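PDB 2CSU: 457aa long hypothetical protein from Pyrococcus horikoshii, which is of unknown function but joins a Rossmann-type domain of the CoA-binding family to two domains of the succinyl-CoA ligase family. Local coordinates for residues F76-L81 with V114-K119; A97-T102 with K107-E112; V188-L193 with E211-G216. All coordinates share one frame; numbering follows the deposited sequence.

Contact 1 (F76-L81 with V114-K119); sequences FVKDTL and VEIAHK
Leu-81 and Ile-116 meet in the groove between two nearly parallel helices, their side chains crossing obliquely. One methyl of the leucine does the touching: CD2 of Leu-81 lies 3.8 Å from both CG2 and CB of Ile-116. Leu-81 reaches over because its CG stands anti to the backbone N (chi1 -180°), which sends the isobutyl group across to the other helix. Ile-116 splits round this contact, CG2 taking the leucine methyl while its other branch runs out to CD1, 4.3 Å from CG of Lys-78. That lysine contributes only aliphatic chain, at the exposed margin. Helices 74-87 and 104-120 belong to the Rossmann-type CoA-binding domain, where each follows a strand of the parallel sheet; the short segments here run 6° from parallel with their axes 10.5 Å apart. At that spacing the backbones stay well separated, and Leu-81 has to bridge the gap, its CD2 coming within 4.4 Å of the backbone N of Ala-117. Ile-124 of strand 123-125, the last strand of this parallel sheet, touches both Leu-81 and Ala-117. Leu-113, one turn before Ala-117 on helix 104-120, also packs on Leu-81.

Contact 2 (A97-T102 with K107-E112); sequences AGFGET and KREEKE
The loop that leaves strand 91-94 of the Rossmann-type CoA-binding domain folds back on the first turns of helix 104-120, and a type I beta turn from Phe-99 to Thr-102 makes the meeting. Gly-100 N gives its hydrogen to Glu-110 OE1 at 3.1 Å, approaching from above the carboxylate plane, 63° out of it. The Glu-110 chain stretches out from the helix to reach it. The same oxygen sits 3.4 Å from CB of Phe-99 and takes a further hydrogen bond from Asn-184, so two N-H donors grip this buried atom. One residue earlier, the Glu-109 side chain crosses that of Phe-99 at about a right angle, carboxylate and ring planes 85° apart, with OE2 of Glu-109 3.9 Å from CE1 of Phe-99; its OE1 pairs with Lys-74 in a salt bridge. Within the loop, Glu-101 curls back to receive Gly-98 N on OE2 at 2.7 Å, nearly straight, while Phe-99 O closes the turn by accepting from both N and OG1 of Thr-102. On the solvent side, Lys-107 runs out extended and bends at its last torsion, chi4 67°, to bring NZ within 3.3 Å of Gly-100 O, a weak hydrogen bond.

Contact 3 (V188-L193 with E211-G216); sequences VDFAEL and EGVRNG
Apolar contact carries most of this junction: the ring of Phe-190, in the first turn of helix 190-197, meets the Val-213 side chain in the loop after strand 205-210. The two cross at about a right angle, and one methyl does the touching, Val-213 CG1 lying 3.7 Å from CD2 and 4.1 Å from CE2 of Phe-190. With CG anti to the carbonyl carbon (chi1 -71°), the phenyl swings beside its own backbone N and out to the loop. Phe-190 also touches Ile-155 of strand 152-156, Gln-157 and Met-185, so it joins helix, strand and loop in the flavodoxin-like domain of the succinyl-CoA ligase family.

A polar atom joins at the ring edge. Gly-212 O lies near the ring plane, 4.2 Å from CE2 of Phe-190, a loose approach to the C-H rim.

The hydrogen bonds lie within one segment or go to residues outside the two. Asp-189 is the N-cap of its helix, its OD1 accepting from Glu-192 N at 2.9 Å and 179°, nearly along the C-O axis. Asn-215 is likewise an N-cap, with OD1 taking Lys-218 N at the start of helix 216-229. Gln-157 OE1 accepts from the backbone N of both Glu-211 and Gly-212.

No hydrogen bond crosses between the segments, so their fit rests on van der Waals contact, while the caps and Gln-157 fix the two backbones separately.

How the contacts relate
Contacts 1 and 2 share helix 104-120 and belong to one CoA-binding domain, their centres 12 Å apart. They touch directly: CB of Val-77 sits 3.9 Å from CZ of Phe-99, so the loop ring of contact 2 packs against helix 74-87, the other helix of contact 1. Along the sequence, the 97-102 and 107-112 pairing falls between the two helical segments of contact 1. Contact 3 comes later in the chain, in the flavodoxin-like domain, with its centre about 17 Å from that of contact 2 and about 21 Å from that of contact 1. It touches neither; its nearest atoms are about 5 Å from contact 2 and about 7 Å from contact 1.

Contact 1 (F76-L81 with V114-K119)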
ATOM      1  N   PHE A  76      28.056 -28.269 -12.961  1.00 31.71           N
ATOM      2  CA  PHE A  76      29.370 -27.811 -12.517  1.00 30.83           C
ATOM      3  C   PHE A  76      29.461 -27.406 -11.047  1.00 30.17           C
ATOM      4  O   PHE A  76      30.561 -27.218 -10.526  1.00 30.11           O
ATOM      5  CB  PHE A  76      29.844 -26.619 -13.362  1.00 31.25           C
ATOM      6  CG  PHE A  76      29.948 -26.910 -14.831  1.00 31.27           C
ATOM      7  CD1 PHE A  76      30.747 -27.949 -15.294  1.00 31.95           C
ATOM      8  CD2 PHE A  76      29.245 -26.148 -15.752  1.00 31.35           C
ATOM      9  CE1 PHE A  76      30.841 -28.228 -16.664  1.00 32.01           C
ATOM     10  CE2 PHE A  76      29.332 -26.417 -17.111  1.00 32.19           C
ATOM     11  CZ  PHE A  76      30.135 -27.465 -17.568  1.00 32.23           C
ATOM     12  N   VAL A  77      28.323 -27.272 -10.378  1.00 29.37           N
ATOM     13  CA  VAL A  77      28.319 -26.827  -8.986  1.00 29.14           C
ATOM     14  C   VAL A  77      29.171 -27.639  -8.007  1.00 28.97           C
ATOM     15  O   VAL A  77      29.829 -27.071  -7.133  1.00 28.42           O
ATOM     16  CB  VAL A  77      26.870 -26.722  -8.457  1.00 29.22           C
ATOM     17  CG1 VAL A  77      26.864 -26.317  -6.976  1.00 28.93           C
ATOM     18  CG2 VAL A  77      26.109 -25.708  -9.282  1.00 29.27           C
ATOM     19  N   LYS A  78      29.184 -28.956  -8.153  1.00 29.02           N
ATOM     20  CA  LYS A  78      29.991 -29.866  -7.347  1.00 29.63           C
ATOM     21  C   LYS A  78      31.472 -29.487  -7.376  1.00 28.88           C
ATOM     22  O   LYS A  78      32.079 -29.171  -6.361  1.00 27.96           O
ATOM     23  CB  LYS A  78      29.806 -31.286  -7.886  1.00 31.07           C
ATOM     24  CG  LYS A  78      29.589 -32.301  -6.762  1.00 32.14           C
ATOM     25  CD  LYS A  78      30.118 -33.691  -7.114  1.00 34.61           C
ATOM     26  CE  LYS A  78      29.005 -34.638  -7.579  1.00 33.97           C
ATOM     27  NZ  LYS A  78      29.140 -35.928  -6.904  1.00 36.40           N
ATOM     28  N   ASP A  79      32.000 -29.615  -8.583  1.00 29.40           N
ATOM     29  CA  ASP A  79      33.414 -29.349  -8.788  1.00 30.33           C
ATOM     30  C   ASP A  79      33.798 -27.907  -8.449  1.00 29.89           C
ATOM     31  O   ASP A  79      34.914 -27.647  -8.006  1.00 30.03           O
ATOM     32  CB  ASP A  79      33.810 -29.662 -10.229  1.00 31.34           C
ATOM     33  CG  ASP A  79      35.296 -29.494 -10.462  1.00 32.89           C
ATOM     34  OD1 ASP A  79      36.083 -30.121  -9.711  1.00 33.43           O
ATOM     35  OD2 ASP A  79      35.672 -28.738 -11.388  1.00 33.51           O
ATOM     36  N   THR A  80      32.887 -26.963  -8.672  1.00 29.52           N
ATOM     37  CA  THR A  80      33.176 -25.575  -8.346  1.00 29.06           C
ATOM     38  C   THR A  80      33.235 -25.449  -6.830  1.00 27.77           C
ATOM     39  O   THR A  80      34.088 -24.750  -6.283  1.00 28.69           O
ATOM     40  CB  THR A  80      32.096 -24.617  -8.912  1.00 30.15           C
ATOM     41  OG1 THR A  80      30.794 -25.043  -8.484  1.00 32.46           O
ATOM     42  CG2 THR A  80      32.145 -24.607 -10.432  1.00 30.07           C
ATOM     43  N   LEU A  81      32.335 -26.142  -6.143  1.00 26.30           N
ATOM     44  CA  LEU A  81      32.323 -26.103  -4.688  1.00 25.76           C
ATOM     45  C   LEU A  81      33.632 -26.651  -4.137  1.00 26.03           C
ATOM     46  O   LEU A  81      34.210 -26.071  -3.224  1.00 26.63           O
ATOM     47  CB  LEU A  81      31.160 -26.926  -4.141  1.00 24.84           C
ATOM     48  CG  LEU A  81      31.043 -26.954  -2.617  1.00 24.15           C
ATOM     49  CD1 LEU A  81      30.630 -25.578  -2.115  1.00 23.84           C
ATOM     50  CD2 LEU A  81      29.999 -27.981  -2.200  1.00 23.62           C
ATOM     51  N   VAL A 114      26.540 -30.244   0.913  1.00 28.73           N
ATOM     52  CA  VAL A 114      26.717 -29.841   2.304  1.00 28.92           C
ATOM     53  C   VAL A 114      27.852 -30.639   2.937  1.00 30.11           C
ATOM     54  O   VAL A 114      28.687 -30.092   3.664  1.00 29.96           O
ATOM     55  CB  VAL A 114      25.405 -30.038   3.083  1.00 28.20           C
ATOM     56  CG1 VAL A 114      25.607 -29.732   4.561  1.00 28.00           C
ATOM     57  CG2 VAL A 114      24.335 -29.124   2.495  1.00 27.15           C
ATOM     58  N   GLU A 115      27.889 -31.932   2.635  1.00 30.99           N
ATOM     59  CA  GLU A 115      28.934 -32.806   3.144  1.00 31.61           C
ATOM     60  C   GLU A 115      30.306 -32.281   2.692  1.00 30.95           C
ATOM     61  O   GLU A 115      31.266 -32.256   3.466  1.00 30.69           O
ATOM     62  CB  GLU A 115      28.721 -34.238   2.629  1.00 34.22           C
ATOM     63  CG  GLU A 115      29.802 -35.222   3.085  1.00 38.11           C
ATOM     64  CD  GLU A 115      29.386 -36.675   2.920  1.00 40.09           C
ATOM     65  OE1 GLU A 115      29.672 -37.278   1.860  1.00 41.37           O
ATOM     66  OE2 GLU A 115      28.758 -37.209   3.859  1.00 42.08           O
ATOM     67  N   ILE A 116      30.397 -31.864   1.434  1.00 29.89           N
ATOM     68  CA  ILE A 116      31.659 -31.342   0.931  1.00 29.36           C
ATOM     69  C   ILE A 116      32.019 -30.068   1.677  1.00 29.42           C
ATOM     70  O   ILE A 116      33.170 -29.865   2.052  1.00 29.18           O
ATOM     71  CB  ILE A 116      31.591 -31.037  -0.579  1.00 29.20           C
ATOM     72  CG1 ILE A 116      31.519 -32.343  -1.374  1.00 30.21           C
ATOM     73  CG2 ILE A 116      32.809 -30.227  -1.004  1.00 27.85           C
ATOM     74  CD1 ILE A 116      31.490 -32.147  -2.896  1.00 29.48           C
ATOM     75  N   ALA A 117      31.031 -29.211   1.908  1.00 30.96           N
ATOM     76  CA  ALA A 117      31.293 -27.962   2.609  1.00 32.51           C
ATOM     77  C   ALA A 117      31.843 -28.217   3.999  1.00 33.57           C
ATOM     78  O   ALA A 117      32.844 -27.629   4.381  1.00 32.70           O
ATOM     79  CB  ALA A 117      30.026 -27.118   2.693  1.00 31.70           C
ATOM     80  N   HIS A 118      31.190 -29.092   4.754  1.00 35.11           N
ATOM     81  CA  HIS A 118      31.636 -29.389   6.111  1.00 37.87           C
ATOM     82  C   HIS A 118      33.072 -29.909   6.142  1.00 38.85           C
ATOM     83  O   HIS A 118      33.818 -29.634   7.082  1.00 39.26           O
ATOM     84  CB  HIS A 118      30.682 -30.396   6.776  1.00 39.42           C
ATOM     85  CG  HIS A 118      29.307 -29.848   7.019  1.00 41.51           C
ATOM     86  ND1 HIS A 118      28.927 -28.582   6.630  1.00 43.20           N
ATOM     87  CD2 HIS A 118      28.219 -30.401   7.612  1.00 42.06           C
ATOM     88  CE1 HIS A 118      27.667 -28.374   6.973  1.00 42.92           C
ATOM     89  NE2 HIS A 118      27.215 -29.462   7.570  1.00 41.67           N
ATOM     90  N   LYS A 119      33.460 -30.650   5.111  1.00 38.92           N
ATOM     91  CA  LYS A 119      34.811 -31.180   5.030  1.00 39.65           C
ATOM     92  C   LYS A 119      35.844 -30.061   4.926  1.00 39.99           C
ATOM     93  O   LYS A 119      36.903 -30.123   5.553  1.00 39.84           O
ATOM     94  CB  LYS A 119      34.966 -32.089   3.809  1.00 40.90           C
ATOM     95  CG  LYS A 119      36.426 -32.386   3.497  1.00 42.58           C
ATOM     96  CD  LYS A 119      36.616 -33.258   2.266  1.00 43.51           C
ATOM     97  CE  LYS A 119      38.101 -33.547   2.059  1.00 44.44           C
ATOM     98  NZ  LYS A 119      38.363 -34.547   0.985  1.00 45.04           N
TER

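Contact 2 (A97-T102 with K107-E112)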
ATOM      1  N   ALA A  97      19.915 -23.492  -9.262  1.00 25.36           N
ATOM      2  CA  ALA A  97      18.833 -24.402  -8.912  1.00 26.04           C
ATOM      3  C   ALA A  97      19.045 -25.783  -9.532  1.00 27.23           C
ATOM      4  O   ALA A  97      20.034 -26.060 -10.194  1.00 26.64           O
ATOM      5  CB  ALA A  97      17.523 -23.799  -9.417  1.00 25.52           C
ATOM      6  N   GLY A  98      18.082 -26.683  -9.254  1.00 28.48           N
ATOM      7  CA  GLY A  98      18.167 -28.029  -9.810  1.00 28.72           C
ATOM      8  C   GLY A  98      18.537 -29.054  -8.737  1.00 29.67           C
ATOM      9  O   GLY A  98      18.989 -30.160  -9.016  1.00 30.64           O
ATOM     10  N   PHE A  99      18.363 -28.639  -7.467  1.00 29.82           N
ATOM     11  CA  PHE A  99      18.719 -29.525  -6.366  1.00 30.45           C
ATOM     12  C   PHE A  99      17.488 -30.049  -5.595  1.00 30.95           C
ATOM     13  O   PHE A  99      16.575 -30.643  -6.155  1.00 31.31           O
ATOM     14  CB  PHE A  99      19.692 -28.784  -5.442  1.00 29.87           C
ATOM     15  CG  PHE A  99      20.988 -28.539  -6.171  1.00 30.80           C
ATOM     16  CD1 PHE A  99      21.928 -29.559  -6.271  1.00 31.39           C
ATOM     17  CD2 PHE A  99      21.238 -27.304  -6.752  1.00 31.57           C
ATOM     18  CE1 PHE A  99      23.114 -29.341  -6.960  1.00 31.64           C
ATOM     19  CE2 PHE A  99      22.429 -27.095  -7.441  1.00 31.47           C
ATOM     20  CZ  PHE A  99      23.371 -28.110  -7.550  1.00 33.07           C
ATOM     21  N   GLY A 100      17.500 -29.844  -4.263  1.00 31.12           N
ATOM     22  CA  GLY A 100      16.512 -30.518  -3.411  1.00 32.00           C
ATOM     23  C   GLY A 100      15.069 -30.079  -3.684  1.00 32.49           C
ATOM     24  O   GLY A 100      14.117 -30.612  -3.129  1.00 32.38           O
ATOM     25  N   GLU A 101      14.817 -29.132  -4.574  1.00 32.42           N
ATOM     26  CA  GLU A 101      13.443 -28.736  -4.859  1.00 33.35           C
ATOM     27  C   GLU A 101      12.850 -29.575  -5.986  1.00 34.40           C
ATOM     28  O   GLU A 101      11.638 -29.568  -6.205  1.00 34.03           O
ATOM     29  CB  GLU A 101      13.376 -27.266  -5.266  1.00 33.19           C
ATOM     30  CG  GLU A 101      13.930 -27.003  -6.661  1.00 33.04           C
ATOM     31  CD  GLU A 101      15.428 -26.788  -6.692  1.00 33.05           C
ATOM     32  OE1 GLU A 101      16.126 -27.199  -5.732  1.00 33.64           O
ATOM     33  OE2 GLU A 101      15.917 -26.212  -7.690  1.00 33.46           O
ATOM     34  N   THR A 102      13.709 -30.298  -6.698  1.00 36.15           N
ATOM     35  CA  THR A 102      13.259 -31.112  -7.816  1.00 37.43           C
ATOM     36  C   THR A 102      12.960 -32.570  -7.475  1.00 38.51           C
ATOM     37  O   THR A 102      12.448 -33.304  -8.316  1.00 38.70           O
ATOM     38  CB  THR A 102      14.287 -31.094  -8.948  1.00 37.61           C
ATOM     39  OG1 THR A 102      15.465 -31.793  -8.523  1.00 37.50           O
ATOM     40  CG2 THR A 102      14.647 -29.653  -9.318  1.00 37.50           C
ATOM     41  N   LYS A 107      17.799 -33.925  -3.756  1.00 36.63           N
ATOM     42  CA  LYS A 107      18.068 -33.836  -2.326  1.00 36.22           C
ATOM     43  C   LYS A 107      19.397 -34.495  -1.997  1.00 35.31           C
ATOM     44  O   LYS A 107      20.209 -33.944  -1.258  1.00 35.56           O
ATOM     45  CB  LYS A 107      16.953 -34.514  -1.515  1.00 37.20           C
ATOM     46  CG  LYS A 107      15.719 -33.651  -1.270  1.00 39.51           C
ATOM     47  CD  LYS A 107      14.602 -34.456  -0.580  1.00 41.56           C
ATOM     48  CE  LYS A 107      13.363 -33.602  -0.272  1.00 42.05           C
ATOM     49  NZ  LYS A 107      12.644 -33.136  -1.501  1.00 43.69           N
ATOM     50  N   ARG A 108      19.615 -35.680  -2.556  1.00 34.90           N
ATOM     51  CA  ARG A 108      20.846 -36.422  -2.323  1.00 34.70           C
ATOM     52  C   ARG A 108      22.057 -35.628  -2.785  1.00 33.74           C
ATOM     53  O   ARG A 108      23.063 -35.547  -2.074  1.00 33.84           O
ATOM     54  CB  ARG A 108      20.785 -37.778  -3.039  1.00 36.97           C
ATOM     55  CG  ARG A 108      22.064 -38.592  -2.953  1.00 38.73           C
ATOM     56  CD  ARG A 108      21.805 -40.074  -3.206  1.00 41.65           C
ATOM     57  NE  ARG A 108      21.343 -40.350  -4.562  1.00 44.12           N
ATOM     58  CZ  ARG A 108      22.108 -40.277  -5.646  1.00 45.05           C
ATOM     59  NH1 ARG A 108      23.386 -39.937  -5.547  1.00 45.05           N
ATOM     60  NH2 ARG A 108      21.590 -40.545  -6.836  1.00 45.57           N
ATOM     61  N   GLU A 109      21.968 -35.035  -3.968  1.00 32.58           N
ATOM     62  CA  GLU A 109      23.080 -34.244  -4.473  1.00 32.02           C
ATOM     63  C   GLU A 109      23.289 -33.072  -3.527  1.00 31.02           C
ATOM     64  O   GLU A 109      24.420 -32.684  -3.225  1.00 30.00           O
ATOM     65  CB  GLU A 109      22.775 -33.697  -5.858  1.00 32.37           C
ATOM     66  CG  GLU A 109      22.726 -34.731  -6.947  1.00 35.09           C
ATOM     67  CD  GLU A 109      22.793 -34.097  -8.311  1.00 35.84           C
ATOM     68  OE1 GLU A 109      22.290 -34.704  -9.279  1.00 37.73           O
ATOM     69  OE2 GLU A 109      23.362 -32.990  -8.417  1.00 36.81           O
ATOM     70  N   GLU A 110      22.172 -32.522  -3.063  1.00 29.49           N
ATOM     71  CA  GLU A 110      22.204 -31.387  -2.165  1.00 28.87           C
ATOM     72  C   GLU A 110      22.960 -31.738  -0.899  1.00 28.39           C
ATOM     73  O   GLU A 110      23.828 -30.980  -0.463  1.00 27.19           O
ATOM     74  CB  GLU A 110      20.776 -30.933  -1.842  1.00 28.51           C
ATOM     75  CG  GLU A 110      20.705 -29.732  -0.925  1.00 27.72           C
ATOM     76  CD  GLU A 110      19.390 -29.008  -1.040  1.00 26.95           C
ATOM     77  OE1 GLU A 110      19.166 -28.369  -2.082  1.00 26.39           O
ATOM     78  OE2 GLU A 110      18.575 -29.079  -0.101  1.00 27.10           O
ATOM     79  N   LYS A 111      22.642 -32.895  -0.322  1.00 28.00           N
ATOM     80  CA  LYS A 111      23.316 -33.340   0.894  1.00 29.27           C
ATOM     81  C   LYS A 111      24.812 -33.492   0.675  1.00 28.43           C
ATOM     82  O   LYS A 111      25.608 -33.173   1.552  1.00 28.09           O
ATOM     83  CB  LYS A 111      22.761 -34.687   1.370  1.00 30.88           C
ATOM     84  CG  LYS A 111      23.688 -35.365   2.375  1.00 32.84           C
ATOM     85  CD  LYS A 111      24.014 -36.799   1.983  1.00 34.25           C
ATOM     86  CE  LYS A 111      25.484 -37.130   2.288  1.00 34.34           C
ATOM     87  NZ  LYS A 111      26.301 -37.286   1.047  1.00 34.90           N
ATOM     88  N   GLU A 112      25.184 -34.009  -0.491  1.00 27.99           N
ATOM     89  CA  GLU A 112      26.582 -34.203  -0.825  1.00 28.28           C
ATOM     90  C   GLU A 112      27.279 -32.849  -0.872  1.00 28.79           C
ATOM     91  O   GLU A 112      28.431 -32.736  -0.453  1.00 29.07           O
ATOM     92  CB  GLU A 112      26.706 -34.943  -2.169  1.00 29.10           C
ATOM     93  CG  GLU A 112      28.132 -35.163  -2.691  1.00 28.80           C
ATOM     94  CD  GLU A 112      29.063 -35.812  -1.673  1.00 29.50           C
ATOM     95  OE1 GLU A 112      28.595 -36.633  -0.860  1.00 30.65           O
ATOM     96  OE2 GLU A 112      30.277 -35.511  -1.695  1.00 30.95           O
TER

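Contact 3 (V188-L193 with E211-G216)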
ATOM      1  N   VAL A 188      23.264 -23.179   6.099  1.00 27.27           N
ATOM      2  CA  VAL A 188      22.907 -22.069   6.972  1.00 27.28           C
ATOM      3  C   VAL A 188      21.391 -21.860   6.993  1.00 27.57           C
ATOM      4  O   VAL A 188      20.730 -21.806   5.965  1.00 28.54           O
ATOM      5  CB  VAL A 188      23.601 -20.814   6.441  1.00 26.46           C
ATOM      6  CG1 VAL A 188      23.215 -19.606   7.294  1.00 24.94           C
ATOM      7  CG2 VAL A 188      25.110 -20.993   6.471  1.00 24.84           C
ATOM      8  N   ASP A 189      20.830 -21.785   8.216  1.00 27.99           N
ATOM      9  CA  ASP A 189      19.379 -21.621   8.321  1.00 28.20           C
ATOM     10  C   ASP A 189      18.991 -20.383   9.132  1.00 28.24           C
ATOM     11  O   ASP A 189      19.820 -19.559   9.495  1.00 27.87           O
ATOM     12  CB  ASP A 189      18.788 -22.880   8.959  1.00 28.08           C
ATOM     13  CG  ASP A 189      19.451 -23.141  10.305  1.00 28.79           C
ATOM     14  OD1 ASP A 189      19.933 -22.182  10.906  1.00 28.22           O
ATOM     15  OD2 ASP A 189      19.472 -24.289  10.740  1.00 31.39           O
ATOM     16  N   PHE A 190      17.686 -20.285   9.380  1.00 27.18           N
ATOM     17  CA  PHE A 190      17.131 -19.177  10.149  1.00 28.24           C
ATOM     18  C   PHE A 190      17.854 -19.033  11.487  1.00 28.91           C
ATOM     19  O   PHE A 190      18.324 -17.941  11.842  1.00 29.28           O
ATOM     20  CB  PHE A 190      15.642 -19.402  10.448  1.00 28.22           C
ATOM     21  CG  PHE A 190      14.746 -19.269   9.255  1.00 29.38           C
ATOM     22  CD1 PHE A 190      14.683 -18.074   8.547  1.00 29.71           C
ATOM     23  CD2 PHE A 190      13.941 -20.333   8.855  1.00 29.85           C
ATOM     24  CE1 PHE A 190      13.829 -17.937   7.453  1.00 30.58           C
ATOM     25  CE2 PHE A 190      13.088 -20.212   7.770  1.00 30.18           C
ATOM     26  CZ  PHE A 190      13.030 -19.010   7.063  1.00 29.07           C
ATOM     27  N   ALA A 191      17.935 -20.139  12.225  1.00 27.90           N
ATOM     28  CA  ALA A 191      18.563 -20.144  13.547  1.00 28.71           C
ATOM     29  C   ALA A 191      19.982 -19.588  13.558  1.00 28.75           C
ATOM     30  O   ALA A 191      20.313 -18.722  14.364  1.00 28.42           O
ATOM     31  CB  ALA A 191      18.570 -21.551  14.107  1.00 28.67           C
ATOM     32  N   GLU A 192      20.826 -20.111  12.678  1.00 27.94           N
ATOM     33  CA  GLU A 192      22.198 -19.658  12.619  1.00 29.40           C
ATOM     34  C   GLU A 192      22.243 -18.190  12.229  1.00 29.39           C
ATOM     35  O   GLU A 192      23.086 -17.444  12.719  1.00 28.26           O
ATOM     36  CB  GLU A 192      22.994 -20.506  11.629  1.00 30.31           C
ATOM     37  CG  GLU A 192      23.509 -21.821  12.232  1.00 33.77           C
ATOM     38  CD  GLU A 192      23.513 -22.969  11.232  1.00 35.06           C
ATOM     39  OE1 GLU A 192      24.070 -22.799  10.126  1.00 37.98           O
ATOM     40  OE2 GLU A 192      22.956 -24.046  11.551  1.00 37.17           O
ATOM     41  N   LEU A 193      21.331 -17.777  11.357  1.00 29.68           N
ATOM     42  CA  LEU A 193      21.296 -16.391  10.935  1.00 31.03           C
ATOM     43  C   LEU A 193      20.830 -15.488  12.076  1.00 31.20           C
ATOM     44  O   LEU A 193      21.387 -14.415  12.278  1.00 31.18           O
ATOM     45  CB  LEU A 193      20.401 -16.233   9.719  1.00 30.47           C
ATOM     46  CG  LEU A 193      21.038 -16.698   8.408  1.00 31.39           C
ATOM     47  CD1 LEU A 193      20.016 -16.551   7.292  1.00 30.89           C
ATOM     48  CD2 LEU A 193      22.297 -15.875   8.096  1.00 30.97           C
ATOM     49  N   GLU A 211       8.386 -20.451   5.319  1.00 34.48           N
ATOM     50  CA  GLU A 211       7.557 -21.445   4.672  1.00 36.87           C
ATOM     51  C   GLU A 211       7.637 -22.629   5.631  1.00 38.15           C
ATOM     52  O   GLU A 211       6.655 -23.331   5.846  1.00 38.33           O
ATOM     53  CB  GLU A 211       8.115 -21.793   3.292  1.00 36.81           C
ATOM     54  CG  GLU A 211       7.642 -20.821   2.223  1.00 38.08           C
ATOM     55  CD  GLU A 211       8.247 -21.089   0.865  1.00 37.82           C
ATOM     56  OE1 GLU A 211       8.798 -22.189   0.659  1.00 38.95           O
ATOM     57  OE2 GLU A 211       8.154 -20.197  -0.004  1.00 38.14           O
ATOM     58  N   GLY A 212       8.810 -22.806   6.240  1.00 39.91           N
ATOM     59  CA  GLY A 212       8.941 -23.801   7.295  1.00 41.76           C
ATOM     60  C   GLY A 212      10.403 -24.008   7.699  1.00 43.31           C
ATOM     61  O   GLY A 212      11.325 -23.891   6.904  1.00 43.20           O
ATOM     62  N   VAL A 213      10.596 -24.283   9.002  1.00 44.59           N
ATOM     63  CA  VAL A 213      11.943 -24.538   9.495  1.00 47.13           C
ATOM     64  C   VAL A 213      12.216 -26.039   9.606  1.00 48.37           C
ATOM     65  O   VAL A 213      11.316 -26.868   9.611  1.00 48.54           O
ATOM     66  CB  VAL A 213      12.074 -23.885  10.871  1.00 47.40           C
ATOM     67  CG1 VAL A 213      11.550 -22.452  10.818  1.00 47.54           C
ATOM     68  CG2 VAL A 213      11.275 -24.671  11.892  1.00 47.68           C
ATOM     69  N   ARG A 214      13.517 -26.384   9.656  1.00 49.75           N
ATOM     70  CA  ARG A 214      13.879 -27.790   9.778  1.00 50.91           C
ATOM     71  C   ARG A 214      13.938 -28.228  11.242  1.00 50.45           C
ATOM     72  O   ARG A 214      13.281 -29.168  11.671  1.00 50.97           O
ATOM     73  CB  ARG A 214      15.242 -27.995   9.116  1.00 52.81           C
ATOM     74  CG  ARG A 214      15.120 -28.465   7.667  1.00 55.07           C
ATOM     75  CD  ARG A 214      16.183 -27.828   6.766  1.00 56.84           C
ATOM     76  NE  ARG A 214      16.194 -28.468   5.449  1.00 59.22           N
ATOM     77  CZ  ARG A 214      15.528 -27.849   4.458  1.00 60.71           C
ATOM     78  NH1 ARG A 214      14.900 -26.709   4.690  1.00 60.99           N
ATOM     79  NH2 ARG A 214      15.498 -28.397   3.241  1.00 61.55           N
ATOM     80  N   ASN A 215      14.796 -27.531  12.009  1.00 49.63           N
ATOM     81  CA  ASN A 215      14.914 -27.841  13.429  1.00 49.22           C
ATOM     82  C   ASN A 215      14.092 -26.872  14.284  1.00 48.29           C
ATOM     83  O   ASN A 215      14.595 -25.912  14.853  1.00 48.02           O
ATOM     84  CB  ASN A 215      16.392 -27.750  13.812  1.00 49.91           C
ATOM     85  CG  ASN A 215      16.651 -28.602  15.027  1.00 50.79           C
ATOM     86  OD1 ASN A 215      15.938 -28.543  16.026  1.00 51.00           O
ATOM     87  ND2 ASN A 215      17.711 -29.421  14.929  1.00 51.12           N
ATOM     88  N   GLY A 216      12.772 -27.135  14.328  1.00 47.35           N
ATOM     89  CA  GLY A 216      11.882 -26.252  15.073  1.00 47.05           C
ATOM     90  C   GLY A 216      12.376 -26.016  16.502  1.00 46.51           C
ATOM     91  O   GLY A 216      12.190 -24.956  17.084  1.00 46.09           O
TER